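Local atomic coordinates of exosome complex component Rrp42 (Pyrococcus abyssi, PDB entry 2PO1), a protein that probably serves as a non-catalytic component of the exosome, an RNA-degrading complex, and contributes to the structuring of the Rrp41 active site. Residues 110-115 against 151-156; 225-230 against 234-239; 25-30 against 214-219. All coordinates share one frame; numbering follows the deposited sequence.

Contact 1. Residues 110-115 against 151-156; sequences ARVIDR and NLMDAI. With nucleotides of chain A.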
loop_
_atom_site.group_PDB
_atom_site.type_symbol
_atom_site.label_atom_id
_atom_site.label_comp_id
_atom_site.label_asym_id
_atom_site.label_seq_id
_atom_site.Cartn_x
_atom_site.Cartn_y
_atom_site.Cartn_z
ATOM N N ALA C 110 10.150 -13.724 11.373
ATOM C CA ALA C 110 8.801 -14.121 11.844
ATOM C C ALA C 110 8.451 -15.548 11.489
ATOM O O ALA C 110 7.790 -16.248 12.231
ATOM C CB ALA C 110 7.751 -13.204 11.242
ATOM N N ARG C 111 8.741 -15.912 10.258
ATOM C CA ARG C 111 8.280 -17.175 9.765
ATOM C C ARG C 111 9.072 -18.302 10.359
ATOM O O ARG C 111 8.526 -19.302 10.715
ATOM C CB ARG C 111 8.313 -17.131 8.227
ATOM C CG ARG C 111 7.275 -16.215 7.741
ATOM C CD ARG C 111 7.228 -16.147 6.238
ATOM N NE ARG C 111 7.364 -17.479 5.613
ATOM C CZ ARG C 111 6.332 -18.256 5.301
ATOM N NH1 ARG C 111 5.053 -17.881 5.564
ATOM N NH2 ARG C 111 6.566 -19.407 4.700
ATOM N N VAL C 112 10.372 -18.126 10.524
ATOM C CA VAL C 112 11.198 -19.199 11.038
ATOM C C VAL C 112 10.850 -19.410 12.506
ATOM O O VAL C 112 10.853 -20.516 12.973
ATOM C CB VAL C 112 12.658 -18.824 10.956
ATOM C CG1 VAL C 112 13.514 -19.759 11.767
ATOM C CG2 VAL C 112 13.094 -18.719 9.521
ATOM N N ILE C 113 10.554 -18.326 13.227
ATOM C CA ILE C 113 10.287 -18.439 14.632
ATOM C C ILE C 113 8.875 -19.019 14.763
ATOM O O ILE C 113 8.588 -19.815 15.633
ATOM C CB ILE C 113 10.368 -17.014 15.356
ATOM C CG1 ILE C 113 11.810 -16.541 15.503
ATOM C CG2 ILE C 113 9.794 -17.064 16.769
ATOM C CD1 ILE C 113 12.825 -17.688 15.904
ATOM N N ASP C 114 7.971 -18.595 13.892
ATOM C CA ASP C 114 6.640 -19.123 13.934
ATOM C C ASP C 114 6.722 -20.619 13.708
ATOM O O ASP C 114 6.044 -21.390 14.385
ATOM C CB ASP C 114 5.852 -18.505 12.800
ATOM C CG ASP C 114 4.429 -18.967 12.773
ATOM O OD1 ASP C 114 3.549 -18.208 13.237
ATOM O OD2 ASP C 114 4.211 -20.066 12.225
ATOM N N ARG C 115 7.529 -21.012 12.731
ATOM C CA ARG C 115 7.600 -22.407 12.363
ATOM C C ARG C 115 8.084 -23.198 13.523
ATOM O O ARG C 115 7.533 -24.265 13.793
ATOM C CB ARG C 115 8.488 -22.634 11.163
ATOM C CG ARG C 115 7.751 -22.161 9.954
ATOM C CD ARG C 115 8.319 -22.820 8.741
ATOM N NE ARG C 115 9.706 -22.475 8.531
ATOM C CZ ARG C 115 10.113 -21.468 7.761
ATOM N NH1 ARG C 115 11.399 -21.268 7.615
ATOM N NH2 ARG C 115 9.242 -20.669 7.139
ATOM N N ASN C 151 22.214 -11.650 15.914
ATOM C CA ASN C 151 21.390 -12.754 16.347
ATOM C C ASN C 151 19.951 -12.430 16.742
ATOM O O ASN C 151 19.476 -12.865 17.764
ATOM C CB ASN C 151 22.146 -13.659 17.368
ATOM C CG ASN C 151 21.576 -15.040 17.410
ATOM O OD1 ASN C 151 20.800 -15.404 16.525
ATOM N ND2 ASN C 151 21.993 -15.861 18.405
ATOM N N LEU C 152 19.211 -11.689 15.881
ATOM C CA LEU C 152 17.833 -11.475 16.115
ATOM C C LEU C 152 17.070 -12.790 16.176
ATOM O O LEU C 152 16.163 -12.942 16.955
ATOM C CB LEU C 152 17.257 -10.586 14.982
ATOM C CG LEU C 152 17.872 -9.198 14.852
ATOM C CD1 LEU C 152 17.222 -8.436 13.700
ATOM C CD2 LEU C 152 17.719 -8.483 16.208
ATOM N N MET C 153 17.395 -13.751 15.314
ATOM C CA MET C 153 16.623 -14.946 15.259
ATOM C C MET C 153 16.518 -15.613 16.622
ATOM O O MET C 153 15.422 -15.911 17.106
ATOM C CB MET C 153 17.249 -15.887 14.241
ATOM C CG MET C 153 16.479 -17.153 14.165
ATOM S SD MET C 153 15.100 -16.943 13.099
ATOM C CE MET C 153 15.918 -16.803 11.492
ATOM N N ASP C 154 17.631 -15.798 17.301
ATOM C CA ASP C 154 17.555 -16.511 18.572
ATOM C C ASP C 154 16.923 -15.635 19.611
ATOM O O ASP C 154 16.134 -16.076 20.419
ATOM C CB ASP C 154 18.918 -16.944 19.061
ATOM C CG ASP C 154 19.593 -17.915 18.131
ATOM O OD1 ASP C 154 19.044 -18.142 17.064
ATOM O OD2 ASP C 154 20.687 -18.472 18.465
ATOM N N ALA C 155 17.283 -14.375 19.599
ATOM C CA ALA C 155 16.733 -13.457 20.602
ATOM C C ALA C 155 15.219 -13.421 20.436
ATOM O O ALA C 155 14.514 -13.457 21.421
ATOM C CB ALA C 155 17.332 -12.087 20.426
ATOM N N ILE C 156 14.723 -13.387 19.175
ATOM C CA ILE C 156 13.297 -13.318 18.933
ATOM C C ILE C 156 12.636 -14.639 19.308
ATOM O O ILE C 156 11.584 -14.644 19.914
ATOM C CB ILE C 156 12.938 -12.953 17.449
ATOM C CG1 ILE C 156 13.334 -11.512 17.116
ATOM C CG2 ILE C 156 11.451 -13.185 17.242
ATOM C CD1 ILE C 156 13.489 -11.295 15.691
ATOM P P A A 8 2.432 -16.562 6.961
ATOM O OP1 A A 8 3.795 -16.012 7.260
ATOM O OP2 A A 8 1.795 -16.165 5.669
ATOM O "O5'" A A 8 2.328 -18.168 7.136
ATOM C "C5'" A A 8 2.808 -18.893 8.306
ATOM C "C4'" A A 8 2.379 -20.358 8.344
ATOM O "O4'" A A 8 0.964 -20.433 8.611
ATOM C "C3'" A A 8 2.481 -21.214 7.084
ATOM O "O3'" A A 8 3.795 -21.651 6.765
ATOM C "C2'" A A 8 1.579 -22.386 7.451
ATOM O "O2'" A A 8 2.083 -23.226 8.485
ATOM C "C1'" A A 8 0.409 -21.546 7.946
ATOM N N9 A A 8 -0.489 -21.018 6.904
ATOM C C8 A A 8 -0.557 -19.731 6.404
ATOM N N7 A A 8 -1.480 -19.540 5.492
ATOM C C5 A A 8 -2.056 -20.796 5.389
ATOM C C6 A A 8 -3.108 -21.274 4.593
ATOM N N6 A A 8 -3.753 -20.467 3.745
ATOM N N1 A A 8 -3.460 -22.585 4.711
ATOM C C2 A A 8 -2.798 -23.374 5.583
ATOM N N3 A A 8 -1.796 -23.038 6.400
ATOM C C4 A A 8 -1.472 -21.725 6.247
ATOM P P A A 9 4.279 -21.631 5.245
ATOM O OP1 A A 9 5.702 -22.032 5.340
ATOM O OP2 A A 9 3.810 -20.377 4.565
ATOM O "O5'" A A 9 3.465 -22.827 4.573
ATOM C "C5'" A A 9 3.729 -24.182 4.975
ATOM C "C4'" A A 9 2.869 -25.088 4.130
ATOM O "O4'" A A 9 1.502 -24.701 4.373
ATOM C "C3'" A A 9 3.034 -24.890 2.632
ATOM O "O3'" A A 9 4.124 -25.647 2.141
ATOM C "C2'" A A 9 1.708 -25.387 2.090
ATOM O "O2'" A A 9 1.626 -26.802 2.042
ATOM C "C1'" A A 9 0.782 -24.807 3.151
ATOM N N9 A A 9 0.216 -23.514 2.778
ATOM C C8 A A 9 0.702 -22.256 3.050
ATOM N N7 A A 9 -0.053 -21.294 2.562
ATOM C C5 A A 9 -1.103 -21.969 1.945
ATOM C C6 A A 9 -2.249 -21.535 1.237
ATOM N N6 A A 9 -2.536 -20.246 1.023
ATOM N N1 A A 9 -3.093 -22.474 0.743
ATOM C C2 A A 9 -2.807 -23.774 0.944
ATOM N N3 A A 9 -1.760 -24.298 1.592
ATOM C C4 A A 9 -0.947 -23.339 2.065
#

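Contact 2. Residues 225-230 against 234-239; sequences TITTDE and ISAVQK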
loop_
_atom_site.group_PDB
_atom_site.type_symbol
_atom_site.label_atom_id
_atom_site.label_comp_id
_atom_site.label_asym_id
_atom_site.label_seq_id
_atom_site.Cartn_x
_atom_site.Cartn_y
_atom_site.Cartn_z
ATOM N N THR C 225 20.192 -21.641 11.346
ATOM C CA THR C 225 19.458 -21.658 12.597
ATOM C C THR C 225 18.831 -23.015 12.708
ATOM O O THR C 225 18.256 -23.504 11.734
ATOM C CB THR C 225 18.347 -20.611 12.594
ATOM O OG1 THR C 225 18.920 -19.300 12.676
ATOM C CG2 THR C 225 17.420 -20.848 13.756
ATOM N N ILE C 226 19.059 -23.650 13.861
ATOM C CA ILE C 226 18.435 -24.911 14.251
ATOM C C ILE C 226 17.567 -24.671 15.472
ATOM O O ILE C 226 18.070 -24.266 16.515
ATOM C CB ILE C 226 19.507 -25.984 14.718
ATOM C CG1 ILE C 226 20.739 -25.999 13.793
ATOM C CG2 ILE C 226 18.866 -27.326 14.857
ATOM C CD1 ILE C 226 20.378 -26.367 12.334
ATOM N N THR C 227 16.283 -24.965 15.364
ATOM C CA THR C 227 15.377 -24.810 16.458
ATOM C C THR C 227 14.934 -26.156 16.973
ATOM O O THR C 227 14.449 -26.988 16.206
ATOM C CB THR C 227 14.116 -24.050 15.980
ATOM O OG1 THR C 227 14.525 -22.813 15.436
ATOM C CG2 THR C 227 13.137 -23.836 17.132
ATOM N N THR C 228 15.118 -26.386 18.266
ATOM C CA THR C 228 14.897 -27.681 18.833
ATOM C C THR C 228 14.108 -27.520 20.119
ATOM O O THR C 228 14.196 -26.471 20.762
ATOM C CB THR C 228 16.222 -28.411 19.129
ATOM O OG1 THR C 228 16.959 -27.656 20.080
ATOM C CG2 THR C 228 17.035 -28.533 17.866
ATOM N N ASP C 229 13.365 -28.565 20.501
ATOM C CA ASP C 229 12.654 -28.559 21.797
ATOM C C ASP C 229 13.259 -29.535 22.796
ATOM O O ASP C 229 14.232 -30.223 22.461
ATOM C CB ASP C 229 11.143 -28.812 21.638
ATOM C CG ASP C 229 10.832 -30.150 21.029
ATOM O OD1 ASP C 229 9.778 -30.216 20.361
ATOM O OD2 ASP C 229 11.590 -31.150 21.205
ATOM N N GLU C 230 12.656 -29.604 23.989
ATOM C CA GLU C 230 13.104 -30.450 25.118
ATOM C C GLU C 230 13.101 -31.908 24.743
ATOM O O GLU C 230 13.589 -32.728 25.502
ATOM C CB GLU C 230 12.062 -30.478 26.245
ATOM C CG GLU C 230 11.572 -29.219 26.801
ATOM C CD GLU C 230 10.417 -28.657 25.993
ATOM O OE1 GLU C 230 10.683 -28.144 24.921
ATOM O OE2 GLU C 230 9.270 -28.708 26.441
ATOM N N ILE C 234 13.700 -31.415 16.172
ATOM C CA ILE C 234 13.991 -30.204 15.466
ATOM C C ILE C 234 12.674 -29.741 14.900
ATOM O O ILE C 234 11.963 -30.501 14.249
ATOM C CB ILE C 234 15.055 -30.383 14.346
ATOM C CG1 ILE C 234 16.307 -31.121 14.853
ATOM C CG2 ILE C 234 15.461 -29.059 13.799
ATOM C CD1 ILE C 234 16.977 -31.911 13.770
ATOM N N SER C 235 12.315 -28.498 15.165
ATOM C CA SER C 235 11.045 -27.989 14.630
ATOM C C SER C 235 11.261 -26.941 13.571
ATOM O O SER C 235 10.325 -26.569 12.880
ATOM C CB SER C 235 10.160 -27.432 15.756
ATOM O OG SER C 235 10.866 -26.454 16.492
ATOM N N ALA C 236 12.519 -26.488 13.381
ATOM C CA ALA C 236 12.821 -25.642 12.231
ATOM C C ALA C 236 14.292 -25.619 11.988
ATOM O O ALA C 236 15.117 -25.718 12.920
ATOM C CB ALA C 236 12.412 -24.216 12.504
ATOM N N VAL C 237 14.622 -25.446 10.724
ATOM C CA VAL C 237 16.002 -25.196 10.313
ATOM C C VAL C 237 15.916 -24.196 9.235
ATOM O O VAL C 237 15.009 -24.279 8.413
ATOM C CB VAL C 237 16.667 -26.454 9.726
ATOM C CG1 VAL C 237 18.104 -26.123 9.199
ATOM C CG2 VAL C 237 16.770 -27.512 10.805
ATOM N N GLN C 238 16.859 -23.257 9.242
ATOM C CA GLN C 238 16.939 -22.252 8.244
ATOM C C GLN C 238 18.390 -21.826 8.114
ATOM O O GLN C 238 18.935 -21.090 8.948
ATOM C CB GLN C 238 16.063 -21.040 8.623
ATOM C CG GLN C 238 16.017 -20.049 7.558
ATOM C CD GLN C 238 14.783 -20.125 6.716
ATOM O OE1 GLN C 238 14.067 -21.128 6.703
ATOM N NE2 GLN C 238 14.478 -19.011 6.020
ATOM N N LYS C 239 19.002 -22.308 7.045
ATOM C CA LYS C 239 20.199 -21.664 6.529
ATOM C C LYS C 239 19.664 -20.338 5.976
ATOM O O LYS C 239 18.664 -20.339 5.209
ATOM C CB LYS C 239 20.799 -22.503 5.415
ATOM C CG LYS C 239 22.118 -21.958 4.914
ATOM C CD LYS C 239 21.926 -21.051 3.731
ATOM C CE LYS C 239 23.297 -20.604 3.192
ATOM N NZ LYS C 239 23.128 -19.960 1.850
HETATM O O HOH W 1 19.063 -18.670 9.911
#

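Contact 3. Residues 25-30 against 214-219; sequences GKRIDD and LDEELV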
loop_
_atom_site.group_PDB
_atom_site.type_symbol
_atom_site.label_atom_id
_atom_site.label_comp_id
_atom_site.label_asym_id
_atom_site.label_seq_id
_atom_site.Cartn_x
_atom_site.Cartn_y
_atom_site.Cartn_z
ATOM N N GLY C 25 41.292 -19.113 17.423
ATOM C CA GLY C 25 40.317 -19.741 18.281
ATOM C C GLY C 25 39.624 -18.688 19.080
ATOM O O GLY C 25 39.012 -18.999 20.109
ATOM N N LYS C 26 39.685 -17.439 18.589
ATOM C CA LYS C 26 39.215 -16.320 19.375
ATOM C C LYS C 26 38.153 -15.537 18.669
ATOM O O LYS C 26 38.090 -15.535 17.446
ATOM C CB LYS C 26 40.368 -15.406 19.756
ATOM C CG LYS C 26 41.341 -16.063 20.691
ATOM C CD LYS C 26 42.526 -15.152 20.955
ATOM C CE LYS C 26 42.900 -15.267 22.430
ATOM N NZ LYS C 26 44.185 -14.487 22.634
ATOM N N ARG C 27 37.309 -14.896 19.459
ATOM C CA ARG C 27 36.265 -14.020 18.934
ATOM C C ARG C 27 36.524 -12.637 19.488
ATOM O O ARG C 27 37.267 -12.496 20.450
ATOM C CB ARG C 27 34.866 -14.536 19.307
ATOM C CG ARG C 27 34.561 -15.864 18.676
ATOM C CD ARG C 27 33.288 -16.437 19.266
ATOM N NE ARG C 27 32.110 -15.863 18.668
ATOM C CZ ARG C 27 30.864 -16.264 18.940
ATOM N NH1 ARG C 27 29.853 -15.711 18.313
ATOM N NH2 ARG C 27 30.651 -17.225 19.827
ATOM N N ILE C 28 35.960 -11.615 18.859
ATOM C CA ILE C 28 36.336 -10.271 19.232
ATOM C C ILE C 28 36.036 -9.960 20.684
ATOM O O ILE C 28 36.675 -9.108 21.238
ATOM C CB ILE C 28 35.720 -9.168 18.336
ATOM C CG1 ILE C 28 34.293 -9.483 17.982
ATOM C CG2 ILE C 28 36.591 -8.938 17.110
ATOM C CD1 ILE C 28 33.453 -8.237 17.541
ATOM N N ASP C 29 35.049 -10.623 21.279
ATOM C CA ASP C 29 34.651 -10.338 22.650
ATOM C C ASP C 29 35.092 -11.431 23.597
ATOM O O ASP C 29 34.580 -11.538 24.700
ATOM C CB ASP C 29 33.133 -10.198 22.741
ATOM C CG ASP C 29 32.415 -11.452 22.284
ATOM O OD1 ASP C 29 31.175 -11.511 22.402
ATOM O OD2 ASP C 29 33.103 -12.395 21.812
ATOM N N ASP C 30 36.011 -12.273 23.143
ATOM C CA ASP C 30 36.611 -13.274 23.990
ATOM C C ASP C 30 35.698 -14.447 24.312
ATOM O O ASP C 30 36.030 -15.297 25.140
ATOM C CB ASP C 30 37.145 -12.641 25.286
ATOM C CG ASP C 30 38.277 -11.651 25.029
ATOM O OD1 ASP C 30 38.173 -10.481 25.473
ATOM O OD2 ASP C 30 39.250 -12.033 24.349
ATOM N N LEU C 214 26.617 -8.524 15.782
ATOM C CA LEU C 214 26.446 -7.797 14.524
ATOM C C LEU C 214 27.766 -7.766 13.788
ATOM O O LEU C 214 27.817 -8.022 12.584
ATOM C CB LEU C 214 26.038 -6.384 14.833
ATOM C CG LEU C 214 25.005 -5.636 14.031
ATOM C CD1 LEU C 214 25.331 -4.163 14.273
ATOM C CD2 LEU C 214 24.963 -6.075 12.577
ATOM N N ASP C 215 28.851 -7.497 14.518
ATOM C CA ASP C 215 30.167 -7.419 13.894
ATOM C C ASP C 215 30.502 -8.768 13.237
ATOM O O ASP C 215 31.070 -8.790 12.174
ATOM C CB ASP C 215 31.229 -7.093 14.924
ATOM C CG ASP C 215 31.218 -5.626 15.313
ATOM O OD1 ASP C 215 30.815 -4.789 14.456
ATOM O OD2 ASP C 215 31.599 -5.331 16.466
ATOM N N GLU C 216 30.087 -9.875 13.856
ATOM C CA GLU C 216 30.294 -11.180 13.221
ATOM C C GLU C 216 29.330 -11.375 12.048
ATOM O O GLU C 216 29.717 -11.907 11.002
ATOM C CB GLU C 216 30.186 -12.293 14.217
ATOM C CG GLU C 216 31.445 -12.427 15.053
ATOM C CD GLU C 216 31.257 -13.152 16.344
ATOM O OE1 GLU C 216 32.284 -13.492 16.943
ATOM O OE2 GLU C 216 30.122 -13.417 16.779
ATOM N N GLU C 217 28.086 -10.944 12.204
ATOM C CA GLU C 217 27.141 -11.034 11.080
ATOM C C GLU C 217 27.606 -10.210 9.921
ATOM O O GLU C 217 27.417 -10.585 8.769
ATOM C CB GLU C 217 25.768 -10.607 11.481
ATOM C CG GLU C 217 25.099 -11.562 12.439
ATOM C CD GLU C 217 23.793 -11.018 12.954
ATOM O OE1 GLU C 217 23.551 -9.811 12.857
ATOM O OE2 GLU C 217 22.999 -11.814 13.463
ATOM N N LEU C 218 28.248 -9.093 10.209
ATOM C CA LEU C 218 28.808 -8.273 9.130
ATOM C C LEU C 218 29.831 -8.991 8.280
ATOM O O LEU C 218 29.927 -8.737 7.093
ATOM C CB LEU C 218 29.316 -6.924 9.631
ATOM C CG LEU C 218 28.192 -6.013 10.127
ATOM C CD1 LEU C 218 28.763 -4.789 10.830
ATOM C CD2 LEU C 218 27.214 -5.565 9.000
ATOM N N VAL C 219 30.570 -9.936 8.850
ATOM C CA VAL C 219 31.602 -10.610 8.105
ATOM C C VAL C 219 31.293 -12.076 7.786
ATOM O O VAL C 219 32.091 -12.740 7.158
ATOM C CB VAL C 219 32.949 -10.520 8.868
ATOM C CG1 VAL C 219 33.136 -9.105 9.441
ATOM C CG2 VAL C 219 33.033 -11.564 9.950
HETATM O O HOH W 2 34.797 -12.522 16.586
HETATM O O HOH W 3 31.951 -12.235 19.265
#

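Contact 1. Residues 110-115 against 151-156
Val112 and Ile113 of helix 104-118 turn to Met153 and Ile156 of helix 152-166, while Arg111, just ahead of them, reaches to RNA. The Arg111 guanidinium spans two successive phosphates of chain A: NH1 donates to A9 OP2 at 3.0 Å and bonds A8 OP1 weakly at 2.8 Å, and NH2 adds two weak bonds to OP1 and OP2 of A9. Its NE forms a salt bridge with an acidic side chain of another protein chain. At Val112, CG1 lies 3.5 Å from Met153 SD, the two side chains crossing at about a right angle; the methionine chain bends at chi2 (83°) and chi3 (70°), which folds CE back over the valine. The short helix segments cross at -43°, sandwiched in this RNase PH-family fold between two sheets: Ile156 rests on Val87, Val143 and Val145 of the five-stranded sheet, whereas Ile113 touches Pro198 and Met153 touches Thr200 of the other. Ile113 CD1 sits 3.7 Å from Met153 SD and 3.4 Å from Met153 O, and its CG1 is 3.8 Å from Ile156 CG2. Further on, the Arg115 guanidinium has Arg111 O over one face. Within the second segment, Asn151 N-caps helix 152-166: OD1 accepts Asp154 N at 3.3 Å, and ND2 donates to Asp154 OD2 at 2.9 Å.

Contact 2. Residues 225-230 against 234-239
Thr225 and Gln238 form a hydrogen-bonded antiparallel pair, Thr225 N lying 2.8 Å from Gln238 O and Gln238 N 2.9 Å from Thr225 O. A water joins Gln238 O, to which it donates, with Thr225 OG1, and that hydroxyl is also bonded to Thr200 OG1. Two residues on, Thr227 N meets Ala236 O at 2.8 Å in a nearly straight bond (171°). This is the tight part of the contact, and it has two unlike faces. On one, Ile226 lies alongside Val237, both pointing the same way, with CD1 3.9 Å from Val237 CG1; the other branch of the isoleucine, Ile226 CG2, is 4.0 Å from Ile234 CG2. Helix 247-275 packs against this apolar face through Ala257. On the other, Thr227 sets CB against the methyl of Ala236, while its chi1 of -57° places OG1 beside the backbone N and CG2 anti to it, where CG2 comes within 3.5 Å of Ser235 OG, a hydroxyl that is bonded to Gly116 O. The two strands make a beta hairpin, interrupted by a classic beta bulge: two residues, Ser235 and Ala236, stand opposite the single Thr227, whose O takes a bond of 2.8 Å from Ser235 N and only a weak one of 3.5 Å from Ala236 N. Past the bulge the contact thins. Thr228 pairs with Ile234 without hydrogen bonds, its CG2 meeting Ile234 CG1, and neither Asp229 nor the partly exposed Glu230 touches strand 234-240. Asp229 OD2 instead accepts from His233 N within the turn. Along its other edge, strand 234-240 is joined through Ile234, Val237 and Gln238 by an antiparallel strand of another protein chain, continuing the sheet into the neighbouring subunit.

Contact 3. Residues 25-30 against 214-219
Arg27, at the start of a type I turn that ends at Asp30, pairs with Glu216 of helix 214-219. From CB onward its aliphatic chain borders Glu216 OE1: CB and CG are each 3.7 Å from that oxygen and CD is 3.9 Å away. A bend at chi3 (81°) then brings the guanidinium edge to the carboxylate. Arg27 NE donates to Glu216 OE1 at 2.9 Å and Arg27 NH1 to Glu216 OE2 at 2.8 Å, a side-on salt bridge with both bonds on the syn side and the two planes only 17° apart. Beyond it NH1 also donates to Val210 O, and NH2 is bonded to Gly32 O. Two waters donate to OE1 as well, one of them accepting from Ile28 N, while OE2 accepts from Ser213 N. Beside the bridge, Ile28 CD1 packs 3.6 Å from Asp215 CB. Leucine in place of Arg27 would probably leave the buried Glu216 carboxylate without its close countercharge and the carbonyls of Val210 and Gly32 without this donor. With three donors on OE1 and two on OE2, Glu216 is likely to stay ionised, tying the loop after helix 13-23 to helix 214-219, more than 180 residues further along the chain.

Overall arrangement
Contact 1 lies close to the centre of the folded chain, its centre about 10 Å from that of contact 2 and about 21 Å from that of contact 3; contacts 2 and 3 are about 23 Å apart between centres. In sequence, contact 1 is nested inside the long loop closed by contact 3, and contact 2 follows both. Val112 touches Gln238, so helix 104-118 lies against the hairpin, and Asn151 N probably bonds to Glu217 OE2, linking contacts 1 and 3. Helix 214-219 leads directly into strand 222-228. The core helices thus connect the RNA-bound side with a sheet extended by another subunit, while contact 3 lies farther out, about 15 Å from the RNA at its nearest atom.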